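Local coordinates for putative acyl-[acyl-carrier-protein]--UDP-N-acetylglucosamine O-acyltransferase (Bacteroides fragilis, PDB 4R36), which probably transfers an acyl chain from acyl carrier protein to UDP-N-acetylglucosamine, as LpxA enzymes do in an early step of lipid A synthesis, at residues A26-E31 / V44-N49; E36-A41 / V50-N55; K57-A62 / T75-A80; S68-G73 / A98-N103; A84-L89 / I112-A117. All coordinates share one frame; numbering follows the deposited sequence.

The five contacts climb the first coils of a left-handed parallel beta-helix. Contacts 1, 3 and 4 join neighbouring rungs, each in a different one of its three sheets: strands 27-28 and 45-46, 57-58 and 75-76, 68-70 and 97-100. Contact 2 ties the turn after strand 51-52 to the segment before strand 39-40. Contacts 1 and 2 alternate along the chain, as do contacts 3 and 4, and contacts 4 and 5. Contacts 2 and 4 have centres about 10 Å apart and share the sheet of strands 51-52 and 68-70. Contact 5, about 24 Å from contact 2 between centres, carries the stacking into loops at the UDP-N-acetylglucosamine site.

Contact 1: A26-E31 / V44-N49; sequences AYIHPE and VYIDRN
The rings of Y27 and Y45 project from the same face of two parallel strands and run abreast. Their planes are only 16° apart, but the centroids are 5.3 Å apart, so overlap is slight and Y27 CD2 touches the CD2-CE2 side of the Y45 ring. On the other face I28 and I46 run alongside each other, CG1 of I28 meeting CD1 of I46 at 4.2 Å. Like residues thus sit over like, as in successive coils of a left-handed parallel beta-helix, here between strands 27-28 and 45-46. The ladder is Y27 N to V44 O (2.8 Å), I46 N to Y27 O and H29 N to I46 O. Beyond the strands, CB of R48 sits over the centre of the H29 imidazole, 3.5 Å from its centroid and 10° off the normal, a CH-pi contact. CD of P30 lies over the opposite face, toward its rim, and E31 N donates to H29 ND1 in the ring plane, which would hold its rotation. E31 OE1 lies along the R48 chain and is joined by one water to R48 NH1 and by another to N49 N. Y27 also packs on F43 of the second subunit, and Y45 on A60 of that subunit.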
# COMPACT_ATOMS: atom_id res chain seq x y z
N ALA A 26 8.37 7.69 26.66
CA ALA A 26 7.02 7.84 26.12
C ALA A 26 6.46 9.15 26.58
O ALA A 26 6.85 9.62 27.65
CB ALA A 26 6.14 6.70 26.63
N TYR A 27 5.56 9.72 25.80
CA TYR A 27 4.75 10.82 26.20
C TYR A 27 3.34 10.26 26.48
O TYR A 27 2.69 9.65 25.61
CB TYR A 27 4.72 11.96 25.18
CG TYR A 27 3.71 13.00 25.60
CD1 TYR A 27 4.06 14.05 26.44
CD2 TYR A 27 2.36 12.82 25.30
CE1 TYR A 27 3.08 14.95 26.90
CE2 TYR A 27 1.40 13.67 25.75
CZ TYR A 27 1.75 14.75 26.55
OH TYR A 27 0.77 15.61 26.98
N ILE A 28 2.87 10.43 27.72
CA ILE A 28 1.57 10.00 28.16
C ILE A 28 0.86 11.13 28.85
O ILE A 28 1.32 11.61 29.89
CB ILE A 28 1.64 8.81 29.09
CG1 ILE A 28 2.49 7.74 28.43
CG2 ILE A 28 0.25 8.31 29.43
CD1 ILE A 28 2.63 6.46 29.22
N HIS A 29 -0.25 11.59 28.26
CA HIS A 29 -1.01 12.65 28.85
C HIS A 29 -1.54 12.22 30.22
O HIS A 29 -2.01 11.11 30.38
CB HIS A 29 -2.13 13.08 27.93
CG HIS A 29 -2.76 14.38 28.33
ND1 HIS A 29 -3.63 14.48 29.38
CD2 HIS A 29 -2.71 15.60 27.76
CE1 HIS A 29 -4.09 15.71 29.45
NE2 HIS A 29 -3.52 16.42 28.50
N PRO A 30 -1.43 13.13 31.23
CA PRO A 30 -1.81 12.73 32.56
C PRO A 30 -3.26 12.26 32.67
O PRO A 30 -3.52 11.50 33.53
CB PRO A 30 -1.54 14.01 33.45
CG PRO A 30 -1.22 15.09 32.55
CD PRO A 30 -0.87 14.51 31.18
N GLU A 31 -4.16 12.67 31.78
CA GLU A 31 -5.55 12.23 31.81
C GLU A 31 -5.82 10.87 31.19
O GLU A 31 -6.90 10.34 31.34
CB GLU A 31 -6.45 13.27 31.12
CG GLU A 31 -6.66 14.59 31.89
CD GLU A 31 -7.35 15.66 31.03
OE1 GLU A 31 -8.11 15.33 30.07
OE2 GLU A 31 -7.08 16.85 31.24
N VAL A 44 6.40 6.44 22.21
CA VAL A 44 4.97 6.29 22.14
C VAL A 44 4.34 7.59 22.58
O VAL A 44 4.76 8.22 23.59
CB VAL A 44 4.50 5.11 23.01
CG1 VAL A 44 2.99 5.08 23.13
CG2 VAL A 44 5.02 3.82 22.49
N TYR A 45 3.30 8.00 21.86
CA TYR A 45 2.55 9.20 22.14
C TYR A 45 1.14 8.83 22.46
O TYR A 45 0.46 8.21 21.64
CB TYR A 45 2.59 10.14 20.97
CG TYR A 45 1.67 11.33 21.13
CD1 TYR A 45 0.33 11.29 20.73
CD2 TYR A 45 2.13 12.49 21.71
CE1 TYR A 45 -0.51 12.40 20.88
CE2 TYR A 45 1.31 13.58 21.90
CZ TYR A 45 -0.01 13.54 21.51
OH TYR A 45 -0.78 14.68 21.66
N ILE A 46 0.71 9.11 23.68
CA ILE A 46 -0.65 8.83 24.18
C ILE A 46 -1.28 10.12 24.64
O ILE A 46 -0.74 10.81 25.54
CB ILE A 46 -0.65 7.82 25.31
CG1 ILE A 46 0.12 6.55 24.94
CG2 ILE A 46 -2.06 7.49 25.70
CD1 ILE A 46 0.08 5.44 25.91
N ASP A 47 -2.41 10.44 24.03
CA ASP A 47 -3.20 11.64 24.24
C ASP A 47 -4.13 11.52 25.44
O ASP A 47 -4.32 10.46 26.04
CB ASP A 47 -4.09 11.77 23.01
CG ASP A 47 -4.10 13.11 22.35
OD1 ASP A 47 -3.88 14.16 23.00
OD2 ASP A 47 -4.51 13.07 21.14
N ARG A 48 -4.77 12.63 25.74
CA ARG A 48 -5.91 12.65 26.62
C ARG A 48 -7.13 12.02 25.94
O ARG A 48 -7.12 11.78 24.72
CB ARG A 48 -6.16 14.10 27.03
CG ARG A 48 -6.78 14.94 25.95
CD ARG A 48 -6.86 16.41 26.28
NE ARG A 48 -7.16 17.11 25.05
CZ ARG A 48 -8.31 17.71 24.78
NH1 ARG A 48 -9.31 17.72 25.65
NH2 ARG A 48 -8.46 18.32 23.63
N ASN A 49 -8.17 11.72 26.73
CA ASN A 49 -9.39 11.04 26.25
C ASN A 49 -8.99 9.73 25.55
O ASN A 49 -9.47 9.40 24.43
CB ASN A 49 -10.17 11.94 25.31
CG ASN A 49 -11.51 11.35 24.90
OD1 ASN A 49 -12.10 10.58 25.61
ND2 ASN A 49 -11.91 11.62 23.69
O HOH W 1 -9.06 13.08 29.01
O HOH W 2 -9.28 16.74 28.05

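Contact 2: E36-A41 / V50-N55; sequences ENVEIA and VVIGDN
E36 meets D54 and N55 through its backbone. Its N donates to D54 OD1 at 2.8 Å, the carboxylate being approached from above its plane, and its O accepts from N55 N at 2.9 Å. The D54 carboxylate can turn back to E36 because CG lies beside its own backbone N (chi1 -61°). At N37 the contact passes to side chains: ND2 gives a nearly straight bond (173°) to N55 OD1, 2.8 Å away. That acceptor lies in the amide plane of N37, while the two amide planes stand 73° apart. Both asparagines have positive phi, which suits the sharp turns where one flat side of the left-handed beta-helix gives way to the next. V38 follows with its CG2 branch, which touches G53 O at 3.2 Å and I52 CG2 at 4.3 Å, carrying the contact into the apolar interior. Strand 39-40 then diverges to pair with strand 57-58. D54 N is bound by N72 OD1 of the following coil. The hydrogen bonds are thus gathered at the corner, where two backbone groups of E36 are satisfied, one by a carboxylate that probably carries a charge.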
# COMPACT_ATOMS: atom_id res chain seq x y z
N GLU A 36 -3.43 -2.17 34.11
CA GLU A 36 -2.29 -2.86 34.74
C GLU A 36 -1.51 -3.74 33.79
O GLU A 36 -2.04 -4.25 32.81
CB GLU A 36 -2.78 -3.78 35.85
CG GLU A 36 -3.20 -3.03 37.11
CD GLU A 36 -3.44 -4.00 38.27
OE1 GLU A 36 -2.46 -4.60 38.81
OE2 GLU A 36 -4.62 -4.17 38.63
N ASN A 37 -0.26 -3.96 34.14
CA ASN A 37 0.66 -4.72 33.33
C ASN A 37 0.63 -4.25 31.85
O ASN A 37 0.50 -5.08 30.94
CB ASN A 37 0.26 -6.17 33.43
CG ASN A 37 1.27 -7.11 32.84
OD1 ASN A 37 2.49 -6.94 32.98
ND2 ASN A 37 0.76 -8.15 32.15
N VAL A 38 0.78 -2.96 31.66
CA VAL A 38 0.88 -2.34 30.34
C VAL A 38 2.31 -1.94 30.10
O VAL A 38 2.91 -1.19 30.88
CB VAL A 38 -0.06 -1.13 30.19
CG1 VAL A 38 0.15 -0.37 28.87
CG2 VAL A 38 -1.52 -1.58 30.29
N GLU A 39 2.89 -2.47 29.03
CA GLU A 39 4.22 -2.11 28.60
C GLU A 39 4.15 -1.03 27.48
O GLU A 39 3.46 -1.23 26.47
CB GLU A 39 4.91 -3.34 28.12
CG GLU A 39 6.28 -3.12 27.62
CD GLU A 39 6.89 -4.40 27.06
OE1 GLU A 39 6.57 -5.51 27.55
OE2 GLU A 39 7.67 -4.28 26.12
N ILE A 40 4.84 0.09 27.69
CA ILE A 40 4.89 1.21 26.79
C ILE A 40 6.33 1.53 26.52
O ILE A 40 7.11 1.84 27.42
CB ILE A 40 4.09 2.38 27.30
CG1 ILE A 40 2.66 1.95 27.55
CG2 ILE A 40 4.17 3.54 26.34
CD1 ILE A 40 1.75 2.95 28.17
N ALA A 41 6.71 1.46 25.25
CA ALA A 41 8.01 1.71 24.79
C ALA A 41 8.32 3.22 24.61
O ALA A 41 7.44 4.02 24.63
CB ALA A 41 8.24 0.95 23.45
N VAL A 50 -8.16 8.98 26.26
CA VAL A 50 -7.71 7.66 25.85
C VAL A 50 -8.00 6.72 27.01
O VAL A 50 -7.75 7.07 28.20
CB VAL A 50 -6.21 7.67 25.51
CG1 VAL A 50 -5.66 6.24 25.52
CG2 VAL A 50 -5.92 8.45 24.21
N VAL A 51 -8.51 5.52 26.68
CA VAL A 51 -8.63 4.41 27.60
C VAL A 51 -7.89 3.20 27.07
O VAL A 51 -8.12 2.79 25.93
CB VAL A 51 -10.10 4.07 27.86
CG1 VAL A 51 -10.26 2.96 28.87
CG2 VAL A 51 -10.81 5.36 28.27
N ILE A 52 -6.99 2.67 27.89
CA ILE A 52 -6.20 1.48 27.60
C ILE A 52 -6.38 0.49 28.74
O ILE A 52 -6.13 0.82 29.95
CB ILE A 52 -4.71 1.85 27.41
CG1 ILE A 52 -4.48 2.72 26.16
CG2 ILE A 52 -3.85 0.61 27.35
CD1 ILE A 52 -3.16 3.44 26.15
N GLY A 53 -6.74 -0.74 28.41
CA GLY A 53 -7.00 -1.83 29.35
C GLY A 53 -5.76 -2.47 29.89
O GLY A 53 -4.68 -1.88 29.88
N ASP A 54 -5.90 -3.69 30.36
CA ASP A 54 -4.79 -4.42 30.98
C ASP A 54 -4.01 -5.25 30.01
O ASP A 54 -4.52 -5.64 28.96
CB ASP A 54 -5.32 -5.39 32.02
CG ASP A 54 -6.08 -4.67 33.15
OD1 ASP A 54 -5.84 -3.46 33.44
OD2 ASP A 54 -6.98 -5.34 33.68
N ASN A 55 -2.78 -5.54 30.37
CA ASN A 55 -1.94 -6.55 29.64
C ASN A 55 -1.71 -6.15 28.15
O ASN A 55 -1.76 -6.97 27.28
CB ASN A 55 -2.52 -7.96 29.70
CG ASN A 55 -2.80 -8.43 31.12
OD1 ASN A 55 -1.99 -8.25 31.99
ND2 ASN A 55 -3.92 -9.03 31.33

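Contact 3: K57-A62 / T75-A80; sequences KIMANA and TIFPGA
M59 lays its sulfur over one face of the F77 ring, while K57 and T75 meet at the start of the same parallel pair. SD stands 4.0 Å from the ring centroid and 21° off the normal, displaced toward the rim beside CD2, a Met-aromatic contact. With CG of M59 beside the backbone N (chi1 -55°), CB packs on P78 CD at 3.6 Å while CG rests near I76 O. The bend at chi3 returns CE toward the proline, so the thioether is held against both ring and pyrrolidine. Between the strands the backbone bonds are I76 N to K57 O and M59 N to I76 O, the latter 2.8 Å, and on the interior face I76 CG2 touches A62 CB at 4.2 Å. Two type II turns, M59 to A62 and F77 to A80, are stacked, with A60 O close over CA and CB of P78. G79 takes positive phi at its turn corner, and its N makes a weak bond to N61 O at 3.3 Å. A bound calcium lies about 4 Å from G79, nearest atoms.

The K57 and T75 side chains are looser. The partly exposed pair runs alongside, touching mainly through the T75 methyl, CG2, 4.1 Å from K57 CB, and the extended lysine chain carries its amine away from the partner strand.

M59 packs on L65 of the third subunit, and A60 and P78 on N63 of that subunit. Strands 57-58 and 75-76 are neighbours in one sheet of the beta-helix, between strand 39-40 and strand 105-106; R107, just after the latter, makes a cation-pi contact with F77.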
# COMPACT_ATOMS: atom_id res chain seq x y z
N LYS A 57 0.73 -4.34 25.15
CA LYS A 57 2.07 -3.99 24.79
C LYS A 57 2.04 -2.99 23.64
O LYS A 57 1.51 -3.32 22.58
CB LYS A 57 2.81 -5.28 24.37
CG LYS A 57 4.22 -5.00 23.87
CD LYS A 57 5.04 -6.26 23.77
CE LYS A 57 6.48 -5.85 23.53
NZ LYS A 57 7.27 -6.90 22.83
N ILE A 58 2.59 -1.82 23.86
CA ILE A 58 2.57 -0.75 22.90
C ILE A 58 4.01 -0.48 22.59
O ILE A 58 4.76 0.03 23.42
CB ILE A 58 1.88 0.49 23.45
CG1 ILE A 58 0.52 0.08 23.99
CG2 ILE A 58 1.83 1.58 22.42
CD1 ILE A 58 -0.34 1.23 24.44
N MET A 59 4.40 -0.78 21.34
CA MET A 59 5.74 -0.67 20.93
C MET A 59 6.13 0.72 20.49
O MET A 59 5.33 1.60 20.34
CB MET A 59 6.07 -1.72 19.82
CG MET A 59 5.72 -3.11 20.31
SD MET A 59 5.92 -4.45 19.15
CE MET A 59 7.68 -4.41 18.91
N ALA A 60 7.42 0.88 20.26
CA ALA A 60 8.01 2.19 20.00
C ALA A 60 7.42 2.94 18.86
O ALA A 60 7.11 2.37 17.80
CB ALA A 60 9.50 2.07 19.81
N ASN A 61 7.28 4.24 19.04
CA ASN A 61 6.81 5.15 18.01
C ASN A 61 5.36 4.89 17.58
O ASN A 61 4.99 5.31 16.55
CB ASN A 61 7.75 5.17 16.79
CG ASN A 61 9.19 5.71 17.13
OD1 ASN A 61 9.45 6.93 17.11
ND2 ASN A 61 10.09 4.79 17.44
N ALA A 62 4.54 4.26 18.40
CA ALA A 62 3.14 4.11 18.12
C ALA A 62 2.44 5.35 18.65
O ALA A 62 2.97 6.01 19.58
CB ALA A 62 2.60 2.85 18.76
N THR A 75 -1.33 -6.25 21.26
CA THR A 75 0.00 -5.71 20.95
C THR A 75 -0.09 -4.75 19.80
O THR A 75 -0.71 -5.08 18.76
CB THR A 75 0.98 -6.84 20.55
OG1 THR A 75 0.94 -7.91 21.51
CG2 THR A 75 2.38 -6.39 20.41
N ILE A 76 0.45 -3.56 20.01
CA ILE A 76 0.38 -2.46 19.03
C ILE A 76 1.80 -2.22 18.63
O ILE A 76 2.67 -1.82 19.45
CB ILE A 76 -0.38 -1.26 19.63
CG1 ILE A 76 -1.82 -1.72 19.94
CG2 ILE A 76 -0.37 -0.07 18.71
CD1 ILE A 76 -2.58 -0.66 20.67
N PHE A 77 2.08 -2.44 17.33
CA PHE A 77 3.40 -2.40 16.82
C PHE A 77 3.86 -1.03 16.47
O PHE A 77 3.05 -0.09 16.34
CB PHE A 77 3.50 -3.36 15.60
CG PHE A 77 3.57 -4.79 15.99
CD1 PHE A 77 2.46 -5.45 16.56
CD2 PHE A 77 4.73 -5.51 15.80
CE1 PHE A 77 2.54 -6.77 16.92
CE2 PHE A 77 4.78 -6.86 16.14
CZ PHE A 77 3.69 -7.48 16.71
N PRO A 78 5.17 -0.87 16.21
CA PRO A 78 5.69 0.48 15.90
C PRO A 78 5.03 1.21 14.75
O PRO A 78 4.78 0.58 13.68
CB PRO A 78 7.16 0.24 15.55
CG PRO A 78 7.47 -0.99 16.35
CD PRO A 78 6.24 -1.86 16.18
N GLY A 79 4.74 2.49 14.94
CA GLY A 79 4.21 3.32 13.85
C GLY A 79 2.70 3.18 13.63
O GLY A 79 2.16 3.96 12.89
N ALA A 80 2.00 2.28 14.34
CA ALA A 80 0.55 2.28 14.31
C ALA A 80 -0.03 3.59 14.83
O ALA A 80 0.56 4.26 15.71
CB ALA A 80 0.01 1.13 15.10

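Contact 4: S68-G73 / A98-N103; sequences SRIGNG and AEIGDN
Two adjacent rungs of one face of the left-handed beta-helix meet here, the axes of 68-70 and 98-100 lying 4.6 Å apart and 7° from parallel. A98 O accepts from R69 N at 2.8 Å, R69 O from I100 N, and I100 O from G71 N. I70 and I100 are neighbours on the interior face, CG1 to CG1 at 4.0 Å. I100 sets CG1 between its backbone N and carbonyl carbon (chi1 80°), so that CG1 and CD1 also reach I70 CG2. On the outer face R69 and E99 cross at an angle and touch by their aliphatic parts, R69 CB to E99 CG at 3.8 Å. Their charges engage others: E99 OE2 forms a salt bridge with R121 and a bond with T97, whereas R69 gives NH1 to S68 O and NH2 to N49 OD1. At the turn D102 OD1 takes a nearly straight bond of 2.8 Å from N72 N, on the anti side, though well out of the carboxylate plane. N72 O accepts from N103 N. The N72 amide and D102 carboxylate planes are 10° apart, and a water accepts from N72 ND2 and donates weakly to D102 OD2. The N72 backbone amide on OD1 would partly offset the charge of D102, while neutral asparagine oxygens, N72 OD1 and N126 OD1, take the amides of D54 and D102 from coil to coil.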
# COMPACT_ATOMS: atom_id res chain seq x y z
N SER A 68 -9.32 7.19 21.50
CA SER A 68 -9.03 5.76 21.43
C SER A 68 -9.50 5.01 22.65
O SER A 68 -9.43 5.54 23.79
CB SER A 68 -7.56 5.50 21.30
OG SER A 68 -6.98 6.13 20.14
N ARG A 69 -9.97 3.78 22.40
CA ARG A 69 -10.41 2.87 23.41
C ARG A 69 -9.84 1.52 23.08
O ARG A 69 -10.14 0.93 22.01
CB ARG A 69 -11.92 2.79 23.41
CG ARG A 69 -12.66 4.11 23.52
CD ARG A 69 -12.61 4.67 24.94
NE ARG A 69 -13.32 5.93 25.04
CZ ARG A 69 -12.80 7.14 24.95
NH1 ARG A 69 -11.52 7.33 24.72
NH2 ARG A 69 -13.59 8.20 25.10
N ILE A 70 -8.99 1.03 23.97
CA ILE A 70 -8.28 -0.17 23.80
C ILE A 70 -8.59 -1.13 24.93
O ILE A 70 -8.48 -0.78 26.13
CB ILE A 70 -6.77 0.13 23.67
CG1 ILE A 70 -6.52 0.92 22.35
CG2 ILE A 70 -5.93 -1.13 23.74
CD1 ILE A 70 -5.21 1.65 22.34
N GLY A 71 -8.92 -2.35 24.56
CA GLY A 71 -9.21 -3.42 25.52
C GLY A 71 -8.03 -4.03 26.19
O GLY A 71 -7.06 -3.35 26.53
N ASN A 72 -8.09 -5.34 26.36
CA ASN A 72 -6.99 -6.07 27.06
C ASN A 72 -6.18 -7.01 26.18
O ASN A 72 -6.72 -7.62 25.26
CB ASN A 72 -7.57 -6.95 28.17
CG ASN A 72 -8.46 -6.15 29.12
OD1 ASN A 72 -8.14 -5.06 29.55
ND2 ASN A 72 -9.58 -6.72 29.41
N GLY A 73 -4.91 -7.17 26.49
CA GLY A 73 -4.14 -8.22 25.87
C GLY A 73 -3.66 -7.94 24.42
O GLY A 73 -3.26 -8.84 23.71
N ALA A 98 -12.29 5.57 18.38
CA ALA A 98 -11.64 4.46 17.63
C ALA A 98 -11.37 3.44 18.66
O ALA A 98 -10.72 3.74 19.69
CB ALA A 98 -10.36 4.91 16.96
N GLU A 99 -11.86 2.22 18.45
CA GLU A 99 -11.86 1.22 19.48
C GLU A 99 -11.35 -0.10 19.00
O GLU A 99 -11.70 -0.55 17.91
CB GLU A 99 -13.29 0.97 20.00
CG GLU A 99 -14.05 2.25 20.28
CD GLU A 99 -15.44 2.09 20.94
OE1 GLU A 99 -15.86 0.99 21.32
OE2 GLU A 99 -16.16 3.09 21.01
N ILE A 100 -10.54 -0.74 19.82
CA ILE A 100 -10.22 -2.16 19.62
C ILE A 100 -10.52 -2.90 20.90
O ILE A 100 -10.46 -2.32 21.99
CB ILE A 100 -8.74 -2.40 19.16
CG1 ILE A 100 -7.76 -2.34 20.32
CG2 ILE A 100 -8.36 -1.44 18.05
CD1 ILE A 100 -6.33 -2.56 19.93
N GLY A 101 -10.85 -4.18 20.74
CA GLY A 101 -11.19 -5.10 21.86
C GLY A 101 -9.98 -5.72 22.50
O GLY A 101 -9.07 -5.01 22.93
N ASP A 102 -9.99 -7.04 22.57
CA ASP A 102 -8.97 -7.81 23.25
C ASP A 102 -8.18 -8.68 22.35
O ASP A 102 -8.72 -9.24 21.34
CB ASP A 102 -9.61 -8.76 24.30
CG ASP A 102 -10.50 -8.02 25.30
OD1 ASP A 102 -10.27 -6.86 25.63
OD2 ASP A 102 -11.46 -8.66 25.74
N ASN A 103 -6.92 -8.87 22.73
CA ASN A 103 -6.09 -9.85 22.13
C ASN A 103 -5.87 -9.62 20.62
O ASN A 103 -5.68 -10.57 19.87
CB ASN A 103 -6.66 -11.27 22.35
CG ASN A 103 -6.99 -11.56 23.80
OD1 ASN A 103 -8.07 -12.04 24.13
ND2 ASN A 103 -6.08 -11.22 24.66
O HOH W 3 -10.48 -9.32 28.55
O HOH W 4 -3.61 -11.46 24.70

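Contact 5: A84-L89 / I112-A117; sequences AIPQDL and INRGTA
The two loops pair at one backbone hydrogen bond, R114 N to A84 O at 2.9 Å, and then diverge, their directions 51° apart. P86 fills the angle between them: CG lies 3.2 Å from G115 O and 3.3 Å from R114 O, and meets T116 CG2 at 3.4 Å, tighter than a usual carbon contact. T116 presents that methyl with CG2 beside its backbone N and OG1 between N and the carbonyl carbon (chi1 67°). I85 turns its CG2 branch to the R114 guanidinium, 3.7 Å from NH2, the two side chains passing at a slant. N113 uses both ends of its amide through water: one water accepts from ND2 and from A84 N, and another donates to OD1 while accepting from Q87 N at 3.0 Å. D88 OD2 and T116 OG1 share a third water, their side chains crossing at about a right angle. Polar partners outside the pair are S96 OG for R114 NH1, K90 in a salt bridge with D88 OD1, and D139 for T116 OG1.

L89, K90 and H138 bind UDP-N-acetylglucosamine in the complex; none is bound here, but D88 and T116 pack on H138, so this loop pair borders the nucleotide-sugar site. Segment 84-89 leaves the beta-helix after strand 81-82, where R107 of the second subunit hydrogen-bonds to I85 O, and the other loop leads from strand 111-112 to strand 121-124.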
# COMPACT_ATOMS: atom_id res chain seq x y z
N ALA A 84 -6.83 8.78 14.96
CA ALA A 84 -6.81 10.01 14.20
C ALA A 84 -8.19 10.34 13.62
O ALA A 84 -9.03 9.42 13.40
CB ALA A 84 -5.79 9.95 13.09
N ILE A 85 -8.43 11.63 13.42
CA ILE A 85 -9.68 12.09 12.89
C ILE A 85 -9.97 11.43 11.51
O ILE A 85 -9.03 11.08 10.78
CB ILE A 85 -9.81 13.60 12.78
CG1 ILE A 85 -8.74 14.18 11.84
CG2 ILE A 85 -9.74 14.20 14.19
CD1 ILE A 85 -8.96 15.63 11.55
N PRO A 86 -11.25 11.26 11.17
CA PRO A 86 -11.62 10.71 9.91
C PRO A 86 -10.93 11.39 8.72
O PRO A 86 -10.68 12.58 8.71
CB PRO A 86 -13.13 10.94 9.83
CG PRO A 86 -13.60 10.98 11.25
CD PRO A 86 -12.43 11.49 12.05
N GLN A 87 -10.68 10.62 7.68
CA GLN A 87 -10.27 11.15 6.44
C GLN A 87 -11.49 11.71 5.64
O GLN A 87 -11.34 12.46 4.73
CB GLN A 87 -9.46 10.10 5.65
CG GLN A 87 -8.13 9.73 6.31
CD GLN A 87 -7.35 8.73 5.50
OE1 GLN A 87 -7.91 7.81 4.92
NE2 GLN A 87 -6.10 8.82 5.58
N ASP A 88 -12.68 11.45 6.08
CA ASP A 88 -13.93 12.03 5.52
C ASP A 88 -14.02 13.55 5.65
O ASP A 88 -14.09 14.08 6.75
CB ASP A 88 -15.07 11.37 6.30
CG ASP A 88 -16.44 11.65 5.74
OD1 ASP A 88 -16.55 12.47 4.78
OD2 ASP A 88 -17.37 11.04 6.27
N LEU A 89 -14.10 14.26 4.53
CA LEU A 89 -14.25 15.69 4.57
C LEU A 89 -15.60 16.13 5.12
O LEU A 89 -15.76 17.30 5.41
CB LEU A 89 -14.02 16.30 3.21
CG LEU A 89 -12.54 16.10 2.81
CD1 LEU A 89 -12.33 16.38 1.34
CD2 LEU A 89 -11.58 16.94 3.68
N ILE A 112 -6.23 3.24 12.40
CA ILE A 112 -7.61 3.10 12.75
C ILE A 112 -8.16 4.48 13.11
O ILE A 112 -7.94 4.97 14.22
CB ILE A 112 -7.83 2.07 13.87
CG1 ILE A 112 -7.12 0.75 13.59
CG2 ILE A 112 -9.31 1.85 14.15
CD1 ILE A 112 -7.16 -0.27 14.71
N ASN A 113 -8.89 5.09 12.19
CA ASN A 113 -9.40 6.41 12.43
C ASN A 113 -10.64 6.32 13.34
O ASN A 113 -11.43 5.38 13.25
CB ASN A 113 -9.79 7.15 11.14
CG ASN A 113 -8.68 7.31 10.08
OD1 ASN A 113 -9.02 7.60 8.93
ND2 ASN A 113 -7.43 7.17 10.43
N ARG A 114 -10.86 7.35 14.16
CA ARG A 114 -12.09 7.47 14.87
C ARG A 114 -13.28 7.78 14.00
O ARG A 114 -13.16 8.08 12.78
CB ARG A 114 -11.97 8.47 16.04
CG ARG A 114 -11.77 9.95 15.74
CD ARG A 114 -11.57 10.62 17.12
NE ARG A 114 -11.31 12.06 17.12
CZ ARG A 114 -12.23 13.03 17.24
NH1 ARG A 114 -13.50 12.79 17.24
NH2 ARG A 114 -11.83 14.30 17.29
N GLY A 115 -14.45 7.71 14.60
CA GLY A 115 -15.71 7.80 13.84
C GLY A 115 -16.16 9.22 13.41
O GLY A 115 -15.51 10.21 13.71
N THR A 116 -17.29 9.27 12.71
CA THR A 116 -17.95 10.52 12.33
C THR A 116 -19.38 10.49 12.93
O THR A 116 -19.81 9.48 13.48
CB THR A 116 -18.11 10.69 10.83
OG1 THR A 116 -19.03 9.71 10.30
CG2 THR A 116 -16.80 10.63 10.12
N ALA A 117 -20.14 11.56 12.72
CA ALA A 117 -21.55 11.60 13.15
C ALA A 117 -22.40 10.52 12.50
O ALA A 117 -23.47 10.22 12.96
CB ALA A 117 -22.14 12.96 12.82
O HOH W 5 -5.53 6.81 12.67
O HOH W 6 -11.50 7.72 7.80
O HOH W 7 -19.58 10.62 7.76